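Local atomic coordinates of lipoprotein, putative (Bacillus anthracis, PDB entry 4NOH), a protein that is of unknown function but is probably a lipoprotein held at the bacterial membrane, and may bind lipid. Residues E33-T38 with E132-I137; N40-L45 with Y115-A120; I84-E89 with Y119-D124. One frame throughout, in Å; residues are numbered along the deposited sequence.

Contact 1 (E33-T38 with E132-I137)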
ATOM      1  N   GLU A  33       7.523   3.762  -0.069  1.00 13.73           N
ATOM      2  CA  GLU A  33       8.336   2.582  -0.229  1.00 14.52           C
ATOM      3  C   GLU A  33       7.862   1.471   0.704  1.00 12.98           C
ATOM      4  O   GLU A  33       7.433   1.702   1.849  1.00 12.81           O
ATOM      5  CB  GLU A  33       9.788   2.902   0.108  1.00 16.90           C
ATOM      6  CG  GLU A  33      10.735   1.752  -0.098  1.00 20.78           C
ATOM      7  CD  GLU A  33      12.116   2.039   0.449  1.00 24.81           C
ATOM      8  OE1 GLU A  33      12.858   2.769  -0.243  1.00 28.04           O
ATOM      9  OE2 GLU A  33      12.473   1.516   1.539  1.00 22.90           O
ATOM     10  N   ALA A  34       7.926   0.238   0.212  1.00 12.44           N
ATOM     11  CA  ALA A  34       7.620  -0.915   1.027  1.00 12.70           C
ATOM     12  C   ALA A  34       8.467  -2.083   0.545  1.00 12.06           C
ATOM     13  O   ALA A  34       9.159  -1.984  -0.481  1.00 14.23           O
ATOM     14  CB  ALA A  34       6.133  -1.260   0.946  1.00 13.44           C
ATOM     15  N   LYS A  35       8.450  -3.170   1.298  1.00 12.42           N
ATOM     16  CA  LYS A  35       9.151  -4.392   0.921  1.00 13.87           C
ATOM     17  C   LYS A  35       8.123  -5.512   0.781  1.00 15.16           C
ATOM     18  O   LYS A  35       7.227  -5.652   1.622  1.00 15.57           O
ATOM     19  CB  LYS A  35      10.198  -4.736   1.972  1.00 14.46           C
ATOM     20  CG  LYS A  35      11.359  -3.764   1.989  1.00 15.44           C
ATOM     21  CD  LYS A  35      12.332  -3.923   3.143  1.00 16.23           C
ATOM     22  CE  LYS A  35      13.457  -2.900   3.028  1.00 17.43           C
ATOM     23  NZ  LYS A  35      14.452  -2.999   4.141  1.00 18.93           N
ATOM     24  N   LEU A  36       8.171  -6.213  -0.348  1.00 15.34           N
ATOM     25  CA  LEU A  36       7.212  -7.281  -0.648  1.00 15.22           C
ATOM     26  C   LEU A  36       7.861  -8.617  -0.371  1.00 17.19           C
ATOM     27  O   LEU A  36       8.891  -8.955  -0.956  1.00 21.47           O
ATOM     28  CB  LEU A  36       6.740  -7.216  -2.111  1.00 16.19           C
ATOM     29  CG  LEU A  36       5.706  -8.241  -2.578  1.00 18.91           C
ATOM     30  CD1 LEU A  36       4.381  -7.989  -1.892  1.00 18.85           C
ATOM     31  CD2 LEU A  36       5.586  -8.139  -4.091  1.00 20.06           C
ATOM     32  N   GLY A  37       7.284  -9.349   0.576  1.00 16.18           N
ATOM     33  CA  GLY A  37       7.788 -10.654   0.956  1.00 18.28           C
ATOM     34  C   GLY A  37       6.671 -11.667   1.048  1.00 18.91           C
ATOM     35  O   GLY A  37       5.562 -11.430   0.582  1.00 17.00           O
ATOM     36  N   THR A  38       6.999 -12.837   1.579  1.00 23.12           N
ATOM     37  CA  THR A  38       6.002 -13.867   1.842  1.00 27.20           C
ATOM     38  C   THR A  38       6.090 -14.317   3.294  1.00 31.69           C
ATOM     39  O   THR A  38       7.143 -14.205   3.945  1.00 33.94           O
ATOM     40  CB  THR A  38       6.202 -15.119   1.010  1.00 31.54           C
ATOM     41  OG1 THR A  38       7.550 -15.571   1.172  1.00 35.23           O
ATOM     42  CG2 THR A  38       5.897 -14.872  -0.447  1.00 29.25           C
ATOM     43  N   GLU A 132      14.096  -8.179   2.020  1.00 23.03           N
ATOM     44  CA  GLU A 132      13.126  -8.296   0.914  1.00 25.09           C
ATOM     45  C   GLU A 132      13.185  -7.159  -0.092  1.00 25.22           C
ATOM     46  O   GLU A 132      13.524  -6.020   0.268  1.00 22.32           O
ATOM     47  CB  GLU A 132      11.683  -8.379   1.453  1.00 26.29           C
ATOM     48  CG  GLU A 132      11.160  -9.774   1.785  1.00 29.99           C
ATOM     49  CD  GLU A 132      11.849 -10.460   2.946  1.00 32.98           C
ATOM     50  OE1 GLU A 132      11.745 -11.701   3.026  1.00 34.78           O
ATOM     51  OE2 GLU A 132      12.493  -9.785   3.775  1.00 35.04           O
ATOM     52  N   PRO A 133      12.780  -7.457  -1.344  1.00 29.44           N
ATOM     53  CA  PRO A 133      12.842  -6.470  -2.402  1.00 29.77           C
ATOM     54  C   PRO A 133      11.956  -5.267  -2.128  1.00 26.12           C
ATOM     55  O   PRO A 133      10.817  -5.411  -1.668  1.00 25.14           O
ATOM     56  CB  PRO A 133      12.379  -7.235  -3.658  1.00 30.98           C
ATOM     57  CG  PRO A 133      11.698  -8.465  -3.169  1.00 30.85           C
ATOM     58  CD  PRO A 133      12.209  -8.747  -1.796  1.00 31.70           C
ATOM     59  N   VAL A 134      12.510  -4.096  -2.390  1.00 27.17           N
ATOM     60  CA  VAL A 134      11.796  -2.850  -2.234  1.00 24.10           C
ATOM     61  C   VAL A 134      10.894  -2.600  -3.451  1.00 22.77           C
ATOM     62  O   VAL A 134      11.247  -2.845  -4.613  1.00 24.00           O
ATOM     63  CB  VAL A 134      12.763  -1.659  -2.000  1.00 27.06           C
ATOM     64  CG1 VAL A 134      12.029  -0.344  -2.061  1.00 27.95           C
ATOM     65  CG2 VAL A 134      13.472  -1.772  -0.656  1.00 27.87           C
ATOM     66  N   LYS A 135       9.701  -2.119  -3.165  1.00 18.27           N
ATOM     67  CA  LYS A 135       8.719  -1.816  -4.171  1.00 17.04           C
ATOM     68  C   LYS A 135       8.169  -0.444  -3.823  1.00 16.19           C
ATOM     69  O   LYS A 135       8.289   0.031  -2.685  1.00 16.83           O
ATOM     70  CB  LYS A 135       7.580  -2.859  -4.187  1.00 18.82           C
ATOM     71  CG  LYS A 135       7.983  -4.249  -4.709  1.00 20.48           C
ATOM     72  CD  LYS A 135       8.210  -4.242  -6.231  1.00 22.45           C
ATOM     73  CE  LYS A 135       8.443  -5.638  -6.804  1.00 24.80           C
ATOM     74  NZ  LYS A 135       8.785  -5.605  -8.258  1.00 26.92           N
ATOM     75  N   THR A 136       7.574   0.197  -4.803  1.00 14.57           N
ATOM     76  CA  THR A 136       6.959   1.497  -4.629  1.00 14.16           C
ATOM     77  C   THR A 136       5.442   1.404  -4.753  1.00 13.71           C
ATOM     78  O   THR A 136       4.920   0.709  -5.642  1.00 14.83           O
ATOM     79  CB  THR A 136       7.507   2.490  -5.676  1.00 15.41           C
ATOM     80  OG1 THR A 136       8.895   2.682  -5.421  1.00 19.65           O
ATOM     81  CG2 THR A 136       6.752   3.817  -5.614  1.00 16.83           C
ATOM     82  N   ILE A 137       4.743   2.053  -3.834  1.00 13.43           N
ATOM     83  CA  ILE A 137       3.320   2.216  -3.881  1.00 13.09           C
ATOM     84  C   ILE A 137       3.113   3.659  -4.232  1.00 12.81           C
ATOM     85  O   ILE A 137       3.510   4.548  -3.488  1.00 12.85           O
ATOM     86  CB  ILE A 137       2.654   1.956  -2.513  1.00 13.94           C
ATOM     87  CG1 ILE A 137       2.972   0.554  -1.971  1.00 16.22           C
ATOM     88  CG2 ILE A 137       1.154   2.201  -2.575  1.00 14.61           C
ATOM     89  CD1 ILE A 137       2.977   0.512  -0.470  1.00 19.79           C
TER
HETATM   90  O   HOH W   1       9.894 -13.244   2.077  1.00 36.48           O

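Contact 2 (N40-L45 with Y115-A120)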
ATOM      1  N   ASN A  40       4.085 -17.679   5.274  1.00 40.03           N
ATOM      2  CA  ASN A  40       3.079 -18.744   5.231  1.00 40.04           C
ATOM      3  C   ASN A  40       2.391 -18.889   3.854  1.00 37.69           C
ATOM      4  O   ASN A  40       1.174 -19.013   3.793  1.00 36.79           O
ATOM      5  CB  ASN A  40       2.011 -18.471   6.309  1.00 43.89           C
ATOM      6  CG  ASN A  40       2.593 -18.356   7.711  1.00 46.07           C
ATOM      7  OD1 ASN A  40       2.182 -17.498   8.504  1.00 42.90           O
ATOM      8  ND2 ASN A  40       3.554 -19.224   8.028  1.00 47.38           N
ATOM      9  N   GLU A  41       3.168 -18.893   2.767  1.00 33.06           N
ATOM     10  CA  GLU A  41       2.630 -18.982   1.390  1.00 31.96           C
ATOM     11  C   GLU A  41       1.742 -17.789   0.974  1.00 27.86           C
ATOM     12  O   GLU A  41       1.076 -17.848  -0.058  1.00 28.49           O
ATOM     13  CB  GLU A  41       1.872 -20.292   1.159  1.00 36.47           C
ATOM     14  CG  GLU A  41       2.769 -21.507   1.014  1.00 40.26           C
ATOM     15  CD  GLU A  41       1.990 -22.780   0.755  1.00 44.29           C
ATOM     16  OE1 GLU A  41       0.905 -22.729   0.123  1.00 44.79           O
ATOM     17  OE2 GLU A  41       2.475 -23.845   1.175  1.00 47.19           O
ATOM     18  N   LYS A  42       1.751 -16.718   1.767  1.00 25.07           N
ATOM     19  CA  LYS A  42       0.965 -15.511   1.474  1.00 23.28           C
ATOM     20  C   LYS A  42       1.895 -14.345   1.275  1.00 19.78           C
ATOM     21  O   LYS A  42       2.979 -14.317   1.842  1.00 21.81           O
ATOM     22  CB  LYS A  42       0.037 -15.174   2.642  1.00 25.23           C
ATOM     23  CG  LYS A  42      -1.004 -16.243   2.958  1.00 28.58           C
ATOM     24  CD  LYS A  42      -1.961 -16.451   1.799  1.00 32.30           C
ATOM     25  CE  LYS A  42      -3.126 -17.388   2.141  1.00 36.70           C
ATOM     26  NZ  LYS A  42      -4.070 -16.754   3.111  1.00 37.75           N
ATOM     27  N   LYS A  43       1.484 -13.383   0.471  1.00 17.18           N
ATOM     28  CA  LYS A  43       2.263 -12.169   0.277  1.00 15.92           C
ATOM     29  C   LYS A  43       2.016 -11.178   1.388  1.00 15.11           C
ATOM     30  O   LYS A  43       0.877 -11.061   1.882  1.00 14.24           O
ATOM     31  CB  LYS A  43       1.935 -11.516  -1.062  1.00 16.35           C
ATOM     32  CG  LYS A  43       2.669 -12.142  -2.220  1.00 18.82           C
ATOM     33  CD  LYS A  43       2.453 -11.409  -3.542  1.00 19.70           C
ATOM     34  CE  LYS A  43       3.551 -11.792  -4.545  1.00 24.00           C
ATOM     35  NZ  LYS A  43       3.429 -11.173  -5.902  1.00 25.32           N
ATOM     36  N   VAL A  44       3.079 -10.495   1.799  1.00 14.76           N
ATOM     37  CA  VAL A  44       2.969  -9.445   2.827  1.00 14.67           C
ATOM     38  C   VAL A  44       3.734  -8.218   2.334  1.00 14.61           C
ATOM     39  O   VAL A  44       4.861  -8.330   1.867  1.00 15.14           O
ATOM     40  CB  VAL A  44       3.453  -9.915   4.216  1.00 16.68           C
ATOM     41  CG1 VAL A  44       4.886 -10.365   4.206  1.00 18.17           C
ATOM     42  CG2 VAL A  44       3.226  -8.829   5.255  1.00 17.10           C
ATOM     43  N   LEU A  45       3.089  -7.059   2.433  1.00 13.69           N
ATOM     44  CA  LEU A  45       3.673  -5.791   2.012  1.00 13.51           C
ATOM     45  C   LEU A  45       4.034  -5.096   3.308  1.00 12.99           C
ATOM     46  O   LEU A  45       3.144  -4.744   4.069  1.00 12.87           O
ATOM     47  CB  LEU A  45       2.668  -4.998   1.220  1.00 15.29           C
ATOM     48  CG  LEU A  45       3.107  -3.775   0.432  1.00 16.41           C
ATOM     49  CD1 LEU A  45       4.200  -4.101  -0.581  1.00 16.48           C
ATOM     50  CD2 LEU A  45       1.908  -3.165  -0.282  1.00 18.26           C
ATOM     51  N   TYR A 115      -2.324  -6.389  -4.835  1.00 13.87           N
ATOM     52  CA  TYR A 115      -0.864  -6.570  -4.807  1.00 14.54           C
ATOM     53  C   TYR A 115      -0.307  -7.478  -3.714  1.00 15.42           C
ATOM     54  O   TYR A 115       0.782  -8.026  -3.854  1.00 17.54           O
ATOM     55  CB  TYR A 115      -0.146  -5.220  -4.765  1.00 14.50           C
ATOM     56  CG  TYR A 115       1.325  -5.268  -5.157  1.00 15.07           C
ATOM     57  CD1 TYR A 115       1.688  -5.621  -6.438  1.00 16.22           C
ATOM     58  CD2 TYR A 115       2.336  -4.867  -4.273  1.00 15.61           C
ATOM     59  CE1 TYR A 115       3.007  -5.634  -6.816  1.00 16.87           C
ATOM     60  CE2 TYR A 115       3.675  -4.873  -4.670  1.00 17.35           C
ATOM     61  CZ  TYR A 115       3.974  -5.257  -5.951  1.00 17.98           C
ATOM     62  OH  TYR A 115       5.280  -5.283  -6.393  1.00 24.53           O
ATOM     63  N   THR A 116      -1.081  -7.693  -2.668  1.00 14.55           N
ATOM     64  CA  THR A 116      -0.621  -8.489  -1.550  1.00 14.56           C
ATOM     65  C   THR A 116      -1.814  -9.135  -0.853  1.00 15.66           C
ATOM     66  O   THR A 116      -2.954  -8.864  -1.201  1.00 16.16           O
ATOM     67  CB  THR A 116       0.136  -7.562  -0.569  1.00 14.09           C
ATOM     68  OG1 THR A 116       0.753  -8.329   0.469  1.00 13.62           O
ATOM     69  CG2 THR A 116      -0.781  -6.523   0.023  1.00 15.03           C
ATOM     70  N   ASP A 117      -1.535 -10.047   0.078  1.00 14.68           N
ATOM     71  CA  ASP A 117      -2.558 -10.618   0.922  1.00 15.40           C
ATOM     72  C   ASP A 117      -2.657  -9.864   2.262  1.00 14.39           C
ATOM     73  O   ASP A 117      -3.762  -9.586   2.750  1.00 15.60           O
ATOM     74  CB  ASP A 117      -2.244 -12.075   1.192  1.00 16.55           C
ATOM     75  CG  ASP A 117      -2.268 -12.891  -0.042  1.00 18.81           C
ATOM     76  OD1 ASP A 117      -3.379 -13.055  -0.601  1.00 21.58           O
ATOM     77  OD2 ASP A 117      -1.235 -13.471  -0.412  1.00 18.86           O
HETATM   78  N   MSE A 118      -1.507  -9.541   2.855  1.00 14.73           N
HETATM   79  CA  MSE A 118      -1.428  -8.888   4.173  1.00 14.15           C
HETATM   80  C   MSE A 118      -0.536  -7.680   4.069  1.00 13.09           C
HETATM   81  O   MSE A 118       0.240  -7.514   3.105  1.00 13.35           O
HETATM   82  CB  MSE A 118      -0.816  -9.830   5.218  1.00 15.88           C
HETATM   83  CG  MSE A 118      -1.583 -11.129   5.207  1.00 18.28           C
HETATM   84 SE   MSE A 118      -0.971 -12.269   6.668  1.00 24.54          SE
HETATM   85  CE  MSE A 118       0.764 -12.786   5.904  1.00 26.71           C
ATOM     86  N   TYR A 119      -0.611  -6.819   5.071  1.00 12.74           N
ATOM     87  CA  TYR A 119       0.166  -5.587   5.142  1.00 12.02           C
ATOM     88  C   TYR A 119       0.771  -5.542   6.533  1.00 13.14           C
ATOM     89  O   TYR A 119       0.091  -5.785   7.505  1.00 15.50           O
ATOM     90  CB  TYR A 119      -0.713  -4.372   4.949  1.00 11.95           C
ATOM     91  CG  TYR A 119      -1.623  -4.414   3.737  1.00 11.55           C
ATOM     92  CD1 TYR A 119      -2.807  -5.108   3.789  1.00 12.33           C
ATOM     93  CD2 TYR A 119      -1.296  -3.760   2.544  1.00 11.57           C
ATOM     94  CE1 TYR A 119      -3.654  -5.156   2.730  1.00 12.97           C
ATOM     95  CE2 TYR A 119      -2.168  -3.798   1.457  1.00 11.92           C
ATOM     96  CZ  TYR A 119      -3.336  -4.512   1.566  1.00 12.41           C
ATOM     97  OH  TYR A 119      -4.218  -4.570   0.534  1.00 13.62           O
ATOM     98  N   ALA A 120       2.039  -5.247   6.642  1.00 11.81           N
ATOM     99  CA  ALA A 120       2.683  -5.192   7.967  1.00 11.99           C
ATOM    100  C   ALA A 120       3.356  -3.857   8.157  1.00 12.78           C
ATOM    101  O   ALA A 120       3.858  -3.274   7.201  1.00 12.24           O
ATOM    102  CB  ALA A 120       3.681  -6.315   8.141  1.00 13.67           C
TER
HETATM  103  O   HOH W   2       2.005  -8.890  -6.012  1.00 24.23           O

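Contact 3 (I84-E89 with Y119-D124)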
ATOM      1  N   ILE A  84       2.951  -4.695  13.591  1.00 14.19           N
ATOM      2  CA  ILE A  84       1.546  -5.035  13.390  1.00 14.19           C
ATOM      3  C   ILE A  84       1.296  -5.593  12.028  1.00 14.50           C
ATOM      4  O   ILE A  84       2.073  -5.358  11.100  1.00 13.21           O
ATOM      5  CB  ILE A  84       0.614  -3.801  13.563  1.00 14.67           C
ATOM      6  CG1 ILE A  84       0.862  -2.703  12.517  1.00 14.21           C
ATOM      7  CG2 ILE A  84       0.765  -3.240  14.986  1.00 15.11           C
ATOM      8  CD1 ILE A  84      -0.109  -1.538  12.568  1.00 15.30           C
ATOM      9  N   VAL A  85       0.197  -6.335  11.930  1.00 13.81           N
ATOM     10  CA  VAL A  85      -0.202  -6.870  10.634  1.00 14.19           C
ATOM     11  C   VAL A  85      -1.680  -6.670  10.418  1.00 13.70           C
ATOM     12  O   VAL A  85      -2.480  -6.789  11.346  1.00 15.04           O
ATOM     13  CB  VAL A  85       0.199  -8.364  10.464  1.00 14.89           C
ATOM     14  CG1 VAL A  85      -0.419  -9.264  11.545  1.00 16.75           C
ATOM     15  CG2 VAL A  85      -0.138  -8.855   9.049  1.00 16.39           C
ATOM     16  N   PHE A  86      -2.023  -6.305   9.185  1.00 13.60           N
ATOM     17  CA  PHE A  86      -3.388  -6.174   8.726  1.00 14.02           C
ATOM     18  C   PHE A  86      -3.664  -7.316   7.746  1.00 14.19           C
ATOM     19  O   PHE A  86      -2.886  -7.544   6.834  1.00 14.42           O
ATOM     20  CB  PHE A  86      -3.583  -4.872   7.978  1.00 14.10           C
ATOM     21  CG  PHE A  86      -3.369  -3.635   8.821  1.00 14.11           C
ATOM     22  CD1 PHE A  86      -4.201  -3.361   9.894  1.00 15.55           C
ATOM     23  CD2 PHE A  86      -2.394  -2.702   8.471  1.00 14.62           C
ATOM     24  CE1 PHE A  86      -4.057  -2.192  10.614  1.00 15.24           C
ATOM     25  CE2 PHE A  86      -2.247  -1.531   9.207  1.00 14.71           C
ATOM     26  CZ  PHE A  86      -3.064  -1.297  10.284  1.00 15.77           C
ATOM     27  N   ALA A  87      -4.779  -8.014   7.923  1.00 15.21           N
ATOM     28  CA  ALA A  87      -5.164  -9.100   7.024  1.00 15.49           C
ATOM     29  C   ALA A  87      -6.675  -9.307   7.061  1.00 16.92           C
ATOM     30  O   ALA A  87      -7.360  -8.812   7.955  1.00 16.18           O
ATOM     31  CB  ALA A  87      -4.455 -10.368   7.407  1.00 16.48           C
ATOM     32  N   LYS A  88      -7.189 -10.061   6.092  1.00 17.64           N
ATOM     33  CA  LYS A  88      -8.624 -10.300   5.985  1.00 21.08           C
ATOM     34  C   LYS A  88      -9.194 -10.990   7.217  1.00 21.96           C
ATOM     35  O   LYS A  88     -10.309 -10.688   7.639  1.00 25.47           O
ATOM     36  CB  LYS A  88      -8.901 -11.144   4.754  1.00 23.54           C
ATOM     37  CG  LYS A  88     -10.362 -11.486   4.574  1.00 29.73           C
ATOM     38  CD  LYS A  88     -10.553 -12.479   3.446  1.00 32.98           C
ATOM     39  CE  LYS A  88     -12.008 -12.911   3.356  1.00 37.05           C
ATOM     40  NZ  LYS A  88     -12.883 -11.732   3.111  1.00 37.96           N
ATOM     41  N   GLU A  89      -8.440 -11.948   7.741  1.00 21.37           N
ATOM     42  CA  GLU A  89      -8.846 -12.738   8.903  1.00 25.21           C
ATOM     43  C   GLU A  89      -7.807 -12.544  10.000  1.00 24.31           C
ATOM     44  O   GLU A  89      -6.714 -12.057   9.740  1.00 20.61           O
ATOM     45  CB  GLU A  89      -8.879 -14.232   8.533  1.00 27.28           C
ATOM     46  CG  GLU A  89      -9.646 -14.549   7.249  1.00 31.65           C
ATOM     47  CD  GLU A  89      -9.664 -16.032   6.893  1.00 34.57           C
ATOM     48  OE1 GLU A  89     -10.359 -16.391   5.904  1.00 41.97           O
ATOM     49  OE2 GLU A  89      -9.005 -16.845   7.600  1.00 38.61           O
ATOM     50  N   TYR A 119      -0.611  -6.819   5.071  1.00 12.74           N
ATOM     51  CA  TYR A 119       0.166  -5.587   5.142  1.00 12.02           C
ATOM     52  C   TYR A 119       0.771  -5.542   6.533  1.00 13.14           C
ATOM     53  O   TYR A 119       0.091  -5.785   7.505  1.00 15.50           O
ATOM     54  CB  TYR A 119      -0.713  -4.372   4.949  1.00 11.95           C
ATOM     55  CG  TYR A 119      -1.623  -4.414   3.737  1.00 11.55           C
ATOM     56  CD1 TYR A 119      -2.807  -5.108   3.789  1.00 12.33           C
ATOM     57  CD2 TYR A 119      -1.296  -3.760   2.544  1.00 11.57           C
ATOM     58  CE1 TYR A 119      -3.654  -5.156   2.730  1.00 12.97           C
ATOM     59  CE2 TYR A 119      -2.168  -3.798   1.457  1.00 11.92           C
ATOM     60  CZ  TYR A 119      -3.336  -4.512   1.566  1.00 12.41           C
ATOM     61  OH  TYR A 119      -4.218  -4.570   0.534  1.00 13.62           O
ATOM     62  N   ALA A 120       2.039  -5.247   6.642  1.00 11.81           N
ATOM     63  CA  ALA A 120       2.683  -5.192   7.967  1.00 11.99           C
ATOM     64  C   ALA A 120       3.356  -3.857   8.157  1.00 12.78           C
ATOM     65  O   ALA A 120       3.858  -3.274   7.201  1.00 12.24           O
ATOM     66  CB  ALA A 120       3.681  -6.315   8.141  1.00 13.67           C
ATOM     67  N   VAL A 121       3.356  -3.359   9.394  1.00 11.55           N
ATOM     68  CA  VAL A 121       4.046  -2.128   9.698  1.00 12.01           C
ATOM     69  C   VAL A 121       4.965  -2.421  10.860  1.00 11.56           C
ATOM     70  O   VAL A 121       4.517  -2.901  11.902  1.00 11.86           O
ATOM     71  CB  VAL A 121       3.093  -0.971  10.006  1.00 12.49           C
ATOM     72  CG1 VAL A 121       3.864   0.326  10.211  1.00 13.56           C
ATOM     73  CG2 VAL A 121       2.046  -0.807   8.898  1.00 12.83           C
ATOM     74  N   VAL A 122       6.231  -2.084  10.675  1.00 11.27           N
ATOM     75  CA  VAL A 122       7.251  -2.288  11.712  1.00 12.01           C
ATOM     76  C   VAL A 122       8.019  -0.985  11.977  1.00 12.09           C
ATOM     77  O   VAL A 122       7.893  -0.031  11.250  1.00 12.12           O
ATOM     78  CB  VAL A 122       8.250  -3.397  11.313  1.00 13.53           C
ATOM     79  CG1 VAL A 122       7.535  -4.748  11.161  1.00 14.05           C
ATOM     80  CG2 VAL A 122       9.006  -3.045  10.041  1.00 14.35           C
ATOM     81  N   SER A 123       8.765  -0.936  13.068  1.00 12.91           N
ATOM     82  CA  SER A 123       9.500   0.269  13.362  1.00 13.76           C
ATOM     83  C   SER A 123      10.515   0.552  12.244  1.00 13.13           C
ATOM     84  O   SER A 123      10.896  -0.334  11.500  1.00 13.25           O
ATOM     85  CB  SER A 123      10.231   0.152  14.702  1.00 15.18           C
ATOM     86  OG  SER A 123      11.324  -0.742  14.618  1.00 16.55           O
ATOM     87  N   ASP A 124      10.924   1.799  12.123  1.00 13.49           N
ATOM     88  CA  ASP A 124      11.886   2.170  11.126  1.00 13.98           C
ATOM     89  C   ASP A 124      13.180   1.347  11.302  1.00 14.86           C
ATOM     90  O   ASP A 124      13.795   0.924  10.330  1.00 15.65           O
ATOM     91  CB  ASP A 124      12.204   3.676  11.183  1.00 14.34           C
ATOM     92  CG  ASP A 124      11.043   4.568  10.747  1.00 15.45           C
ATOM     93  OD1 ASP A 124       9.920   4.078  10.479  1.00 14.93           O
ATOM     94  OD2 ASP A 124      11.295   5.805  10.638  1.00 18.28           O
TER

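Contact 1 (E33-T38 with E132-I137)
An antiparallel ladder joins strands 26-39 and 134-142, two inner neighbours of the large mixed sheet. The short segments run at 127° to each other, and the bonding is concentrated near Ala34. Ala34 and Lys135 form a hydrogen-bonded pair: Ala34 N donates to Lys135 O at 2.9 Å, and Lys135 N returns a bond of 2.7 Å to Ala34 O. Both are nearly straight and lie in the plane of the accepting carbonyl. Non-hydrogen-bonded pairs, Glu33 with Thr136 and Lys35 with Val134, flank it. One step further, Leu36 N donates to Pro133 O at 3.1 Å, almost along the C=O axis. No reciprocal bond can follow, because the proline nitrogen carries no hydrogen; Pro133 CD instead lies 3.4 Å from Leu36 O.

The two faces of the ladder differ in character. On one, the extended chain of Lys35 passes obliquely over Val134 CG2 and runs on to the carbonyls of Tyr127 and Ile130, while the carboxylate of Glu33 reaches the Tyr127 hydroxyl. On the other, Ala34 CB meets Ile137 CD1 at 3.9 Å, with Leu45 of strand 42-48 packing on both. Lys135 also leaves on this side; chi1 (-70°) sets CG against Leu36 CB, and a bend at chi2 then turns the rest of the chain so that NZ makes salt bridges with Asp11 and Glu161.

Where the strands part, Glu132 CG rests 3.6 Å from Gly37 CA, where the glycine has no side chain. Beyond CG the chain bends at chi2 (67°), which directs the carboxylate toward Thr38. One water closes the gap: Thr38 N donates to the water at 3.0 Å, and the water donates to Glu132 OE1.

Contact 2 (N40-L45 with Y115-A120)
With chi1 at -64°, Asp117 places CG anti to its own carbonyl carbon and swings the carboxylate across to strand 42-48; Thr116, with OG1 anti to the backbone N (chi1 -173°), turns its hydroxyl back over its own chain. Asp117 OD2 accepts from Lys43 N at 2.9 Å through the anti lone pair, so a side-chain oxygen does work that a main-chain carbonyl does further along. Thr116 OG1 donates to Met118 O at 2.8 Å, on a lone pair of that carbonyl. The same rotamer presses Thr116 CG2 onto one face of the Tyr119 ring, 3.4 Å above its plane and toward the rim.

These residues lead into a parallel ladder between strands 42-48 and 118-122 of the mixed sheet. Lys43 O receives two N-H groups: Met118 N at 3.0 Å in the carbonyl plane, and Asp117 N at 3.2 Å from well above it, a more bent bond. Met118 O, already held by Thr116, also accepts from Leu45 N, and Ala120 N reaches Leu45 O at 2.8 Å.

On one face Val44 CG2 sits 3.9 Å from Ala120 CB and close to CB of the selenomethionine Met118. On the other, Leu45 CD1 meets the edge of the Tyr115 ring, 4.2 Å from CE2. That ring stacks with Tyr9, and its hydroxyl is hydrogen-bonded to Glu161. A water links Lys43 NZ to Tyr115 O.

The Lys42 chain crosses the Asp117 side chain at about a right angle, with CB and CD both near OD2, although Lys42 NZ stops short of a salt bridge. Together with the Lys43 N-H, this nearby positive charge would be expected to favour the ionised form of Asp117, a probably charged acceptor where the ladder begins.

Contact 3 (I84-E89 with Y119-D124)
The Tyr119 ring turns an edge toward strand 84-86, with CD1 3.9 Å from Phe86 O near the ring plane. Phe86 stands on the same side of the sheet, its CB 4.2 Å from Tyr119 CB, yet the two rings diverge and do not stack. Around the Phe86 ring, Tyr119 O and Val121 CG2 both approach obliquely. Strand 107-109 of the smaller sheet packs against these aromatics, Val107 on Phe86 and Val108 with Ile109 on Tyr119.

The backbones form an antiparallel ladder within the mixed sheet, with one hydrogen-bonded pair on either side of the non-hydrogen-bonded pair Val85 and Ala120. Phe86 N donates to Tyr119 O at 2.7 Å, practically straight and nearly along the C=O axis, and Tyr119 N answers to Phe86 O at 3.0 Å. In the other pair, Ile84 N meets Val121 O in the carbonyl plane at 2.9 Å, whereas Val121 N approaches Ile84 O from 28° above its plane.

Ile84 and Val121 lie side by side and point the same way. CG1 of Ile84 takes the crowded position between backbone N and carbonyl carbon (chi1 64°), which brings it to 3.8 Å from Val121 CB. On the opposite face Val85 CG2 rests 3.4 Å from the backbone oxygen, Tyr119 O. Past the ladder, Ser123 N-caps helix 124-128, its OG bonded to Glu126 N.

How the contacts relate
All three contacts are strand pairings in one mixed sheet, crossed in the order 134-142, 26-39, 42-48, 118-122, 84-86. Contacts 2 and 3 are buried and use the two edges of strand 118-122, pairing it in parallel on one edge and antiparallel on the other; contact 1 is only partly buried. The chemistry follows: contact 3 is main-chain bonding among apolar side chains, whereas contacts 1 and 2 both have lysines, a carboxylate and a bridging water. In contact 2 the carboxylate bonds a backbone N-H directly, in contact 1 through the water. Contacts 1 and 2 meet directly, with Ala34 CB on Leu45 CD1 and Lys135 against Tyr115. Contacts 1 and 3 do not touch.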